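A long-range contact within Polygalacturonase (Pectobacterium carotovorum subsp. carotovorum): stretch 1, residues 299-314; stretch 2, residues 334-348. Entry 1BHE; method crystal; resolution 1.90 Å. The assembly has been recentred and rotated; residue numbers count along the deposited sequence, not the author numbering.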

# COMPACT_ATOMS: atom_id res chain seq x y z
N VAL A 299 19.93 3.12 1.83
CA VAL A 299 18.80 3.54 2.65
C VAL A 299 19.28 4.53 3.71
O VAL A 299 20.21 4.20 4.46
CB VAL A 299 18.13 2.34 3.34
CG1 VAL A 299 16.87 2.78 4.09
CG2 VAL A 299 17.77 1.25 2.34
N VAL A 300 18.71 5.72 3.76
CA VAL A 300 19.09 6.73 4.75
C VAL A 300 17.89 7.04 5.64
O VAL A 300 16.85 7.48 5.13
CB VAL A 300 19.61 8.02 4.11
CG1 VAL A 300 19.94 9.07 5.17
CG2 VAL A 300 20.85 7.77 3.25
N MET A 301 18.03 6.81 6.94
CA MET A 301 16.93 7.05 7.87
C MET A 301 17.22 8.14 8.91
O MET A 301 18.33 8.28 9.41
CB MET A 301 16.58 5.76 8.62
CG MET A 301 16.10 4.62 7.74
SD MET A 301 16.06 3.06 8.64
CE MET A 301 17.13 2.04 7.62
N LYS A 302 16.19 8.90 9.23
CA LYS A 302 16.22 9.98 10.19
C LYS A 302 14.96 9.89 11.07
O LYS A 302 13.85 9.80 10.56
CB LYS A 302 16.21 11.36 9.54
CG LYS A 302 17.33 11.76 8.61
CD LYS A 302 17.34 13.26 8.35
CE LYS A 302 17.15 13.59 6.88
NZ LYS A 302 18.40 14.11 6.26
N ASN A 303 15.13 9.88 12.39
CA ASN A 303 14.01 9.81 13.32
C ASN A 303 13.16 8.56 13.15
O ASN A 303 11.94 8.58 13.29
CB ASN A 303 13.14 11.07 13.21
CG ASN A 303 13.83 12.34 13.67
OD1 ASN A 303 14.62 12.34 14.61
ND2 ASN A 303 13.55 13.45 13.01
N VAL A 304 13.81 7.42 12.93
CA VAL A 304 13.16 6.11 12.83
C VAL A 304 13.51 5.29 14.07
O VAL A 304 14.66 4.89 14.25
CB VAL A 304 13.62 5.39 11.55
CG1 VAL A 304 13.07 3.97 11.47
CG2 VAL A 304 13.22 6.18 10.31
N ALA A 305 12.53 5.02 14.92
CA ALA A 305 12.72 4.28 16.15
C ALA A 305 13.29 2.88 15.98
O ALA A 305 14.13 2.46 16.78
CB ALA A 305 11.39 4.19 16.92
N LYS A 306 12.82 2.12 15.01
CA LYS A 306 13.27 0.75 14.76
C LYS A 306 13.71 0.61 13.30
O LYS A 306 12.93 0.22 12.44
CB LYS A 306 12.11 -0.21 15.04
CG LYS A 306 11.79 -0.44 16.50
CD LYS A 306 10.87 -1.64 16.71
CE LYS A 306 10.00 -1.44 17.95
NZ LYS A 306 9.99 -2.65 18.82
N PRO A 307 14.96 0.98 13.01
CA PRO A 307 15.47 1.02 11.65
C PRO A 307 15.44 -0.29 10.91
O PRO A 307 15.18 -0.32 9.71
CB PRO A 307 16.87 1.61 11.78
CG PRO A 307 17.25 1.45 13.22
CD PRO A 307 15.96 1.49 13.99
N ILE A 308 15.76 -1.40 11.57
CA ILE A 308 15.74 -2.72 10.97
C ILE A 308 14.94 -3.65 11.88
O ILE A 308 15.22 -3.76 13.07
CB ILE A 308 17.12 -3.35 10.71
CG1 ILE A 308 17.95 -2.52 9.73
CG2 ILE A 308 16.97 -4.78 10.19
CD1 ILE A 308 19.37 -2.98 9.52
N VAL A 309 13.91 -4.28 11.32
CA VAL A 309 13.09 -5.22 12.06
C VAL A 309 12.90 -6.51 11.26
O VAL A 309 12.33 -6.52 10.17
CB VAL A 309 11.68 -4.71 12.43
CG1 VAL A 309 10.89 -5.79 13.16
CG2 VAL A 309 11.70 -3.45 13.28
N ILE A 310 13.36 -7.62 11.83
CA ILE A 310 13.16 -8.95 11.27
C ILE A 310 12.52 -9.74 12.42
O ILE A 310 13.21 -10.18 13.34
CB ILE A 310 14.40 -9.65 10.72
CG1 ILE A 310 14.95 -8.91 9.50
CG2 ILE A 310 14.07 -11.09 10.35
CD1 ILE A 310 16.15 -9.53 8.84
N ASP A 311 11.20 -9.86 12.39
CA ASP A 311 10.48 -10.53 13.46
C ASP A 311 9.58 -11.65 12.99
O ASP A 311 8.57 -11.41 12.32
CB ASP A 311 9.64 -9.50 14.23
CG ASP A 311 9.32 -9.96 15.64
OD1 ASP A 311 9.35 -11.19 15.89
OD2 ASP A 311 9.06 -9.10 16.50
N THR A 312 9.89 -12.87 13.41
CA THR A 312 9.11 -14.04 13.06
C THR A 312 7.96 -14.29 14.02
O THR A 312 7.10 -15.15 13.76
CB THR A 312 9.97 -15.32 13.00
OG1 THR A 312 10.43 -15.60 14.33
CG2 THR A 312 11.15 -15.15 12.07
N VAL A 313 7.89 -13.57 15.13
CA VAL A 313 6.79 -13.71 16.08
C VAL A 313 6.24 -12.32 16.42
O VAL A 313 6.08 -11.95 17.58
CB VAL A 313 7.18 -14.44 17.37
CG1 VAL A 313 7.27 -15.95 17.17
CG2 VAL A 313 8.50 -13.92 17.92
N TYR A 314 5.97 -11.53 15.38
CA TYR A 314 5.45 -10.18 15.54
C TYR A 314 4.25 -10.15 16.48
O TYR A 314 4.23 -9.40 17.45
CB TYR A 314 5.12 -9.57 14.18
CG TYR A 314 4.59 -8.16 14.21
CD1 TYR A 314 5.37 -7.10 14.63
CD2 TYR A 314 3.29 -7.88 13.78
CE1 TYR A 314 4.88 -5.80 14.65
CE2 TYR A 314 2.79 -6.59 13.80
CZ TYR A 314 3.59 -5.56 14.23
OH TYR A 314 3.09 -4.27 14.24
N THR A 334 22.19 3.65 6.46
CA THR A 334 22.54 4.55 7.55
C THR A 334 21.31 5.03 8.33
O THR A 334 20.28 5.37 7.76
CB THR A 334 23.26 5.82 7.05
OG1 THR A 334 24.36 5.49 6.19
CG2 THR A 334 23.79 6.64 8.22
N SER A 335 21.47 5.08 9.64
CA SER A 335 20.44 5.60 10.54
C SER A 335 21.08 6.72 11.36
O SER A 335 22.01 6.49 12.14
CB SER A 335 19.85 4.52 11.44
OG SER A 335 18.72 5.05 12.13
N GLU A 336 20.62 7.94 11.14
CA GLU A 336 21.19 9.12 11.76
C GLU A 336 20.80 9.37 13.21
O GLU A 336 21.45 10.19 13.87
CB GLU A 336 20.85 10.36 10.91
CG GLU A 336 21.69 10.44 9.64
CD GLU A 336 21.24 11.50 8.67
OE1 GLU A 336 20.70 12.54 9.10
OE2 GLU A 336 21.43 11.30 7.46
N THR A 337 19.73 8.75 13.69
CA THR A 337 19.29 8.98 15.06
C THR A 337 19.20 7.67 15.84
O THR A 337 19.15 6.58 15.28
CB THR A 337 17.92 9.68 15.15
OG1 THR A 337 16.97 8.93 14.37
CG2 THR A 337 17.99 11.11 14.65
N LYS A 338 19.18 7.80 17.16
CA LYS A 338 19.12 6.68 18.08
C LYS A 338 17.91 5.79 17.83
O LYS A 338 16.78 6.28 17.80
CB LYS A 338 19.10 7.22 19.51
CG LYS A 338 19.07 6.15 20.60
CD LYS A 338 18.82 6.81 21.96
CE LYS A 338 18.86 5.79 23.08
NZ LYS A 338 19.14 6.43 24.39
N GLY A 339 18.13 4.49 17.70
CA GLY A 339 17.04 3.55 17.47
C GLY A 339 17.40 2.14 17.92
O GLY A 339 18.50 1.89 18.42
N VAL A 340 16.47 1.21 17.74
CA VAL A 340 16.65 -0.18 18.11
C VAL A 340 16.49 -1.10 16.89
O VAL A 340 15.53 -0.99 16.13
CB VAL A 340 15.63 -0.61 19.19
CG1 VAL A 340 15.56 -2.12 19.37
CG2 VAL A 340 15.96 0.04 20.53
N VAL A 341 17.43 -2.03 16.75
CA VAL A 341 17.37 -3.04 15.70
C VAL A 341 16.89 -4.35 16.33
O VAL A 341 17.50 -4.86 17.27
CB VAL A 341 18.71 -3.27 15.00
CG1 VAL A 341 18.70 -4.55 14.16
CG2 VAL A 341 19.06 -2.08 14.11
N VAL A 342 15.78 -4.88 15.81
CA VAL A 342 15.21 -6.11 16.31
C VAL A 342 15.36 -7.25 15.31
O VAL A 342 14.86 -7.21 14.18
CB VAL A 342 13.72 -5.95 16.66
CG1 VAL A 342 13.13 -7.25 17.18
CG2 VAL A 342 13.52 -4.84 17.70
N LEU A 343 16.07 -8.30 15.72
CA LEU A 343 16.28 -9.48 14.90
C LEU A 343 15.83 -10.71 15.69
O LEU A 343 16.56 -11.20 16.56
CB LEU A 343 17.72 -9.63 14.45
CG LEU A 343 18.40 -8.46 13.74
CD1 LEU A 343 19.89 -8.72 13.59
CD2 LEU A 343 17.75 -8.17 12.40
N ASN A 344 14.62 -11.17 15.41
CA ASN A 344 14.04 -12.31 16.11
C ASN A 344 13.66 -13.45 15.17
O ASN A 344 12.74 -13.32 14.36
CB ASN A 344 12.82 -11.86 16.91
CG ASN A 344 12.23 -12.93 17.80
OD1 ASN A 344 12.66 -14.09 17.81
ND2 ASN A 344 11.23 -12.55 18.58
N GLY A 345 14.34 -14.59 15.31
CA GLY A 345 14.11 -15.74 14.48
C GLY A 345 13.46 -16.92 15.19
O GLY A 345 13.63 -18.06 14.77
N GLU A 346 12.68 -16.65 16.23
CA GLU A 346 11.97 -17.70 16.95
C GLU A 346 11.09 -18.47 15.98
O GLU A 346 10.56 -17.90 15.02
CB GLU A 346 11.14 -17.07 18.07
CG GLU A 346 10.44 -18.02 19.03
CD GLU A 346 9.62 -17.29 20.07
OE1 GLU A 346 10.10 -16.29 20.65
OE2 GLU A 346 8.47 -17.70 20.34
N ASN A 347 10.94 -19.78 16.14
CA ASN A 347 10.10 -20.60 15.27
C ASN A 347 10.74 -20.97 13.94
O ASN A 347 10.17 -21.77 13.20
CB ASN A 347 8.74 -19.95 15.03
CG ASN A 347 7.82 -19.98 16.23
OD1 ASN A 347 7.83 -20.90 17.04
ND2 ASN A 347 6.99 -18.94 16.36
N ALA A 348 11.91 -20.44 13.61
CA ALA A 348 12.66 -20.85 12.43
C ALA A 348 13.51 -22.06 12.80
O ALA A 348 14.18 -22.04 13.83
CB ALA A 348 13.56 -19.73 11.93
O HOH W 1 16.72 7.25 12.26
O HOH W 2 17.38 4.49 14.38
O HOH W 3 9.27 -10.58 18.85

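How does stretch 2 first engage its neighbour? Thr334 N donates to Val299 O (2.9 Å) and Met301 N returns a bond to Thr334 O (2.8 Å), in a short parallel ladder. A small hydroxyl suits Ser335, since OG serves two waters: it accepts from one, which accepts from Val304 N, and donates to the other, which donates to Val304 O. Glu336 N reaches Met301 O (2.9 Å), and Glu336 makes a long salt bridge with Lys302, Glu336 OE1 to Lys302 NZ, 4.0 Å.

What fills the gap where the ladder breaks? The same two waters do, the second also donating to Thr337 O. At Gly339 a CB would clash with Ala305 O, so glycine fits closely here.

How does pairing resume? Val340 N binds Ala305 O (2.8 Å), and with the register shifted by one, Val342 N binds Ile308 O (3.0 Å) and Val342 O accepts from Ile310 N (2.8 Å). On the face carrying Ile310 and Leu343, both buried, Leu343 CD2 packs against Ile310 CB (4.0 Å); both side chains are apolar, so they leave no unmet polar groups there.

What closes the contact, which buries 1214 Å² in all? Asn344 N donates to Ile310 O (2.7 Å), and Asn344 O accepts from Thr312 N (3.0 Å). A water links Asn344 ND2 to Asp311 OD2. Beyond, threonine suits 312: its CA-to-CB bond points toward stretch 2, and Thr312 OG1 donates to Glu346 O at a very short 2.4 Å.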